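Local coordinates for uncharacterized protein (Bacteroides caccae, PDB 4R4K) that is of unknown function but has a cystatin-like fold and binds polyethylene glycol molecules at several sites in the crystal, at residues I38-D43 against L130-L135; G124-D129 against K136-Q141. All coordinates share one frame; numbering follows the deposited sequence.

Contact 1 of 2, residues I38-D43 against L130-L135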
loop_
_atom_site.group_PDB
_atom_site.type_symbol
_atom_site.label_atom_id
_atom_site.label_comp_id
_atom_site.label_asym_id
_atom_site.label_seq_id
_atom_site.Cartn_x
_atom_site.Cartn_y
_atom_site.Cartn_z
ATOM N N ILE A 38 1.362 8.964 -8.539
ATOM C CA ILE A 38 0.900 9.906 -7.546
ATOM C C ILE A 38 0.414 11.134 -8.312
ATOM O O ILE A 38 1.159 11.645 -9.119
ATOM C CB ILE A 38 2.042 10.247 -6.567
ATOM C CG1 ILE A 38 2.429 8.985 -5.754
ATOM C CG2 ILE A 38 1.651 11.370 -5.615
ATOM C CD1 ILE A 38 3.815 9.035 -5.141
ATOM N N THR A 39 -0.812 11.587 -8.045
ATOM C CA THR A 39 -1.400 12.771 -8.690
ATOM C C THR A 39 -1.710 13.838 -7.634
ATOM O O THR A 39 -2.501 13.613 -6.721
ATOM C CB THR A 39 -2.718 12.466 -9.421
ATOM O OG1 THR A 39 -2.490 11.466 -10.404
ATOM C CG2 THR A 39 -3.261 13.714 -10.122
ATOM N N LEU A 40 -1.100 15.004 -7.805
ATOM C CA LEU A 40 -1.266 16.149 -6.889
ATOM C C LEU A 40 -1.711 17.423 -7.679
ATOM O O LEU A 40 -1.458 17.500 -8.880
ATOM C CB LEU A 40 0.067 16.391 -6.183
ATOM C CG LEU A 40 0.715 15.168 -5.493
ATOM C CD1 LEU A 40 2.116 15.490 -5.001
ATOM C CD2 LEU A 40 -0.111 14.655 -4.332
ATOM N N LEU A 41 -2.388 18.384 -7.046
ATOM C CA LEU A 41 -2.696 19.686 -7.696
ATOM C C LEU A 41 -1.506 20.604 -7.519
ATOM O O LEU A 41 -1.009 20.738 -6.406
ATOM C CB LEU A 41 -3.922 20.375 -7.070
ATOM C CG LEU A 41 -5.265 20.479 -7.772
ATOM C CD1 LEU A 41 -6.047 21.646 -7.184
ATOM C CD2 LEU A 41 -5.104 20.650 -9.270
ATOM N N ALA A 42 -1.097 21.280 -8.580
ATOM C CA ALA A 42 -0.057 22.311 -8.455
ATOM C C ALA A 42 -0.556 23.511 -7.645
ATOM O O ALA A 42 -1.755 23.660 -7.383
ATOM C CB ALA A 42 0.430 22.773 -9.823
ATOM N N ASP A 43 0.373 24.349 -7.203
ATOM C CA ASP A 43 0.005 25.564 -6.471
ATOM C C ASP A 43 -0.915 26.481 -7.298
ATOM O O ASP A 43 -1.780 27.145 -6.739
ATOM C CB ASP A 43 1.260 26.336 -6.054
ATOM C CG ASP A 43 2.075 25.599 -5.015
ATOM O OD1 ASP A 43 1.531 24.681 -4.349
ATOM O OD2 ASP A 43 3.270 25.937 -4.886
ATOM N N LEU A 130 -2.543 16.374 -0.293
ATOM C CA LEU A 130 -1.184 16.808 -0.025
ATOM C C LEU A 130 -0.704 17.938 -0.935
ATOM O O LEU A 130 -0.706 17.796 -2.166
ATOM C CB LEU A 130 -0.229 15.636 -0.170
ATOM C CG LEU A 130 1.249 15.844 0.184
ATOM C CD1 LEU A 130 1.371 16.046 1.683
ATOM C CD2 LEU A 130 2.059 14.643 -0.270
ATOM N N PRO A 131 -0.262 19.064 -0.335
ATOM C CA PRO A 131 0.304 20.120 -1.173
ATOM C C PRO A 131 1.553 19.626 -1.873
ATOM O O PRO A 131 2.376 18.943 -1.271
ATOM C CB PRO A 131 0.645 21.225 -0.171
ATOM C CG PRO A 131 -0.246 20.981 0.985
ATOM C CD PRO A 131 -0.388 19.493 1.070
ATOM N N ILE A 132 1.693 19.964 -3.143
ATOM C CA ILE A 132 2.820 19.519 -3.942
ATOM C C ILE A 132 4.153 19.948 -3.300
ATOM O O ILE A 132 5.154 19.235 -3.379
ATOM C CB ILE A 132 2.664 20.065 -5.387
ATOM C CG1 ILE A 132 3.608 19.396 -6.391
ATOM C CG2 ILE A 132 2.865 21.578 -5.416
ATOM C CD1 ILE A 132 3.113 19.549 -7.822
ATOM N N GLY A 133 4.144 21.101 -2.621
ATOM C CA GLY A 133 5.322 21.614 -1.929
ATOM C C GLY A 133 5.769 20.780 -0.732
ATOM O O GLY A 133 6.880 20.950 -0.253
ATOM N N GLU A 134 4.898 19.898 -0.255
ATOM C CA GLU A 134 5.199 19.007 0.860
ATOM C C GLU A 134 5.582 17.593 0.412
ATOM O O GLU A 134 5.909 16.758 1.254
ATOM C CB GLU A 134 4.016 18.961 1.838
ATOM C CG GLU A 134 3.755 20.290 2.556
ATOM C CD GLU A 134 2.637 20.222 3.593
ATOM O OE1 GLU A 134 2.034 19.138 3.759
ATOM O OE2 GLU A 134 2.378 21.258 4.258
ATOM N N LEU A 135 5.563 17.325 -0.891
ATOM C CA LEU A 135 5.881 15.975 -1.396
ATOM C C LEU A 135 7.294 15.514 -1.002
ATOM O O LEU A 135 7.467 14.436 -0.435
ATOM C CB LEU A 135 5.703 15.877 -2.909
ATOM C CG LEU A 135 6.034 14.481 -3.492
ATOM C CD1 LEU A 135 5.189 13.387 -2.843
ATOM C CD2 LEU A 135 5.827 14.467 -4.996
HETATM O O HOH W 1 -2.542 18.121 -4.176
HETATM O O HOH W 2 -1.241 20.937 -3.741
HETATM O O HOH W 3 2.181 23.288 -1.929
#
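Leu40 points its two methyl groups at different parts of the turn that leads into helix 135-152. Leu40 CD1 meets Leu135 CD2 at 3.8 Å, and these two side chains cross at about a right angle. Leu40 CD1 also lies near Ile132, 4.4 Å from Ile132 CG1. The other methyl, Leu40 CD2, sits 3.9 Å from Leu130 O. Ile132 comes from the turn towards the strand end. Its CG1 is anti to the backbone N (chi1 -166°), and CG2 stands between that N and the carbonyl carbon. Ile132 CG2 touches Asp43 OD1 at 3.5 Å, the two side chains crossing obliquely. Strand 38-41 pairs antiparallel with 48-51 in a small two-stranded sheet, which packs here on the loop before helix 135-152. Phe51 touches both Leu40 and Ile132.

Backbone groups and the Asp43 carboxylate are joined through water. One water accepts from Leu41 N and donates to Leu130 O. A second donates to Leu41 O and accepts from Ile132 N. A third donates to Asp43 OD1 and accepts from Gly133 N. The chemistry is therefore divided. Leucine and isoleucine side chains carry the direct contact, against one another and against oxygens, while three waters bridge polar groups, so the backbones meet without direct pairing.

Contact 2 of 2, residues G124-D129 against K136-Q141. With PEU (2,5,8,11,14,17,20,23,26,29,32,35,38,41,44,47,50,53,56,59,62,65,68,71,74,77,80-heptacosaoxadooctacontan-82-ol), chain H.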
loop_
_atom_site.group_PDB
_atom_site.type_symbol
_atom_site.label_atom_id
_atom_site.label_comp_id
_atom_site.label_asym_id
_atom_site.label_seq_id
_atom_site.Cartn_x
_atom_site.Cartn_y
_atom_site.Cartn_z
ATOM N N GLY A 124 -2.757 7.083 1.475
ATOM C CA GLY A 124 -3.013 8.419 1.998
ATOM C C GLY A 124 -1.752 9.212 2.327
ATOM O O GLY A 124 -1.836 10.395 2.547
ATOM N N TRP A 125 -0.588 8.560 2.431
ATOM C CA TRP A 125 0.683 9.308 2.571
ATOM C C TRP A 125 0.839 10.330 1.439
ATOM O O TRP A 125 1.394 11.401 1.647
ATOM C CB TRP A 125 1.882 8.366 2.541
ATOM C CG TRP A 125 2.288 7.757 3.828
ATOM C CD1 TRP A 125 2.127 6.457 4.199
ATOM C CD2 TRP A 125 3.008 8.399 4.900
ATOM N NE1 TRP A 125 2.675 6.267 5.438
ATOM C CE2 TRP A 125 3.219 7.442 5.886
ATOM C CE3 TRP A 125 3.484 9.695 5.114
ATOM C CZ2 TRP A 125 3.892 7.736 7.083
ATOM C CZ3 TRP A 125 4.137 9.997 6.313
ATOM C CH2 TRP A 125 4.333 9.019 7.270
ATOM N N TYR A 126 0.378 9.948 0.251
ATOM C CA TYR A 126 0.412 10.775 -0.919
ATOM C C TYR A 126 -0.994 11.090 -1.440
ATOM O O TYR A 126 -1.268 11.046 -2.640
ATOM C CB TYR A 126 1.242 10.114 -1.999
ATOM C CG TYR A 126 2.615 9.664 -1.542
ATOM C CD1 TYR A 126 3.531 10.566 -1.061
ATOM C CD2 TYR A 126 2.981 8.333 -1.587
ATOM C CE1 TYR A 126 4.775 10.146 -0.645
ATOM C CE2 TYR A 126 4.224 7.893 -1.168
ATOM C CZ TYR A 126 5.115 8.798 -0.693
ATOM O OH TYR A 126 6.355 8.384 -0.304
ATOM N N GLY A 127 -1.877 11.471 -0.527
ATOM C CA GLY A 127 -3.255 11.800 -0.867
ATOM C C GLY A 127 -3.386 12.999 -1.775
ATOM O O GLY A 127 -2.468 13.829 -1.938
ATOM N N TYR A 128 -4.564 13.120 -2.366
ATOM C CA TYR A 128 -4.813 14.229 -3.254
ATOM C C TYR A 128 -4.806 15.514 -2.424
ATOM O O TYR A 128 -4.598 16.562 -2.972
ATOM C CB TYR A 128 -6.142 14.099 -3.974
ATOM C CG TYR A 128 -6.263 15.084 -5.110
ATOM C CD1 TYR A 128 -5.664 14.820 -6.343
ATOM C CD2 TYR A 128 -6.941 16.276 -4.953
ATOM C CE1 TYR A 128 -5.762 15.708 -7.394
ATOM C CE2 TYR A 128 -7.041 17.173 -5.995
ATOM C CZ TYR A 128 -6.452 16.882 -7.210
ATOM O OH TYR A 128 -6.548 17.775 -8.247
ATOM N N ASP A 129 -5.013 15.420 -1.092
ATOM C CA ASP A 129 -4.966 16.617 -0.217
ATOM C C ASP A 129 -3.565 17.085 0.160
ATOM O O ASP A 129 -3.416 18.052 0.909
ATOM C CB ASP A 129 -5.680 16.447 1.126
ATOM C CG ASP A 129 -7.178 16.349 1.006
ATOM O OD1 ASP A 129 -7.731 16.769 -0.039
ATOM O OD2 ASP A 129 -7.795 15.881 1.994
ATOM N N LYS A 136 8.296 16.353 -1.216
ATOM C CA LYS A 136 9.678 15.956 -0.860
ATOM C C LYS A 136 9.845 15.577 0.610
ATOM O O LYS A 136 10.459 14.538 0.953
ATOM C CB LYS A 136 10.666 17.055 -1.237
ATOM C CG LYS A 136 12.133 16.658 -1.104
ATOM C CD LYS A 136 13.086 17.601 -1.857
ATOM C CE LYS A 136 13.799 16.876 -3.002
ATOM N NZ LYS A 136 14.954 17.637 -3.563
ATOM N N GLN A 137 9.306 16.395 1.500
ATOM C CA GLN A 137 9.413 16.106 2.923
ATOM C C GLN A 137 8.573 14.884 3.329
ATOM O O GLN A 137 8.925 14.170 4.248
ATOM C CB GLN A 137 9.052 17.327 3.763
ATOM C CG GLN A 137 9.370 17.189 5.264
ATOM C CD GLN A 137 10.740 16.559 5.593
ATOM O OE1 GLN A 137 11.760 16.844 4.952
ATOM N NE2 GLN A 137 10.757 15.687 6.607
ATOM N N THR A 138 7.444 14.668 2.666
ATOM C CA THR A 138 6.637 13.475 2.912
ATOM C C THR A 138 7.412 12.214 2.561
ATOM O O THR A 138 7.411 11.236 3.311
ATOM C CB THR A 138 5.330 13.538 2.129
ATOM O OG1 THR A 138 4.621 14.682 2.583
ATOM C CG2 THR A 138 4.454 12.296 2.347
ATOM N N ILE A 139 8.072 12.243 1.418
ATOM C CA ILE A 139 8.908 11.123 1.007
ATOM C C ILE A 139 10.006 10.834 2.056
ATOM O O ILE A 139 10.272 9.694 2.380
ATOM C CB ILE A 139 9.482 11.356 -0.396
ATOM C CG1 ILE A 139 8.352 11.315 -1.436
ATOM C CG2 ILE A 139 10.538 10.311 -0.716
ATOM C CD1 ILE A 139 8.749 11.822 -2.813
ATOM N N GLN A 140 10.596 11.891 2.607
ATOM C CA GLN A 140 11.593 11.740 3.659
ATOM C C GLN A 140 10.966 11.147 4.943
ATOM O O GLN A 140 11.611 10.370 5.626
ATOM C CB GLN A 140 12.283 13.079 3.948
ATOM C CG GLN A 140 13.300 13.049 5.092
ATOM C CD GLN A 140 14.469 12.096 4.851
ATOM O OE1 GLN A 140 14.897 11.900 3.718
ATOM N NE2 GLN A 140 14.977 11.501 5.920
ATOM N N GLN A 141 9.743 11.558 5.282
ATOM C CA GLN A 141 9.028 10.987 6.439
ATOM C C GLN A 141 8.805 9.492 6.248
ATOM O O GLN A 141 8.969 8.700 7.187
ATOM C CB GLN A 141 7.703 11.708 6.674
ATOM C CG GLN A 141 7.869 13.107 7.237
ATOM C CD GLN A 141 6.604 13.944 7.168
ATOM O OE1 GLN A 141 5.520 13.446 6.852
ATOM N NE2 GLN A 141 6.744 15.234 7.461
HETATM O OCP PEU H . -0.519 10.602 7.922
HETATM C CCQ PEU H . 0.427 9.917 7.105
HETATM C CCR PEU H . -0.284 8.856 6.273
HETATM O OCS PEU H . -0.981 7.947 7.129
HETATM C CCT PEU H . -2.378 7.813 6.818
HETATM C CCU PEU H . -2.584 6.978 5.557
HETATM O OCV PEU H . -1.893 5.741 5.720
HETATM C CCW PEU H . -2.252 4.744 4.771
HETATM C CCX PEU H . -1.114 3.742 4.680
HETATM O OCY PEU H . -0.808 3.165 5.955
HETATM C CCZ PEU H . 0.223 2.161 5.924
HETATM C CDA PEU H . 1.618 2.745 5.683
HETATM O ODB PEU H . 2.561 2.266 6.643
HETATM C CDC PEU H . 3.355 3.284 7.263
HETATM C CDD PEU H . 2.492 4.043 8.273
HETATM O ODE PEU H . 3.308 4.726 9.230
#
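Thr138 CG2 points from the helix into the corner between Trp125 and Tyr126. Thr138 CG2 lies 3.3 Å from Trp125 O. The distance from Thr138 CG2 to Tyr126 CE1 is 3.7 Å. CG2 is anti to the backbone N, and OG1 (chi1 -61°) is beside it, where it hydrogen-bonds Glu134 O one turn back. Tyr126 also meets the next helix residue. Tyr126 CE1 is 3.8 Å from Ile139 CG1, and the two side chains cross at about a right angle. Gln141 OE1 approaches the indole edge in the ring plane, 3.8 Å from Trp125 CZ3, with the amide and ring planes 58° apart.

The bound polyethylene glycol covers one indole face. Its CCR lies 3.6 Å above the Trp125 ring plane, offset toward the rim, and the glycol CDC is 3.6 Å from Trp125 NE1. An alanine in place of Trp125 would probably deprive the glycol chain of this flat surface and open a gap beside Thr138 and Gln141.

Further out, Thr123 OG1 hydrogen-bonds Trp125 N, and Val142 and Glu145 of helix 135-152 touch the indole. Tyr126 OH hydrogen-bonds Lys57 O, which ties the ring end to another loop. Trp125 CB lies over the centre of the Tyr126 ring. Trp125 and Gly124 belong to one of the glycol pockets, which also includes Thr123 and Glu145. The setting, a long helix packed by a curved antiparallel sheet, is that of the cystatin-like fold, and the sequence family belongs to the NTF2 clan.

The centres of contacts 1 and 2 lie about 8 Å apart, in the same part of the fold. Along the chain the order is 38-43, 124-129, 130-135, 136-141, so their segments alternate. Both use the connection from strand 116-123, an edge strand of the five-stranded sheet, to helix 135-152. Contact 1 joins it to the small two-stranded sheet, and contact 2 folds its first part back on the helix. They touch directly: Leu40 CD2 is 3.5 Å from Gly127 O, and Leu130 CD1 is 3.6 Å from Thr138 OG1. Contact 2 also borders one glycol site, so the connection that packs on the small sheet also lines part of that site.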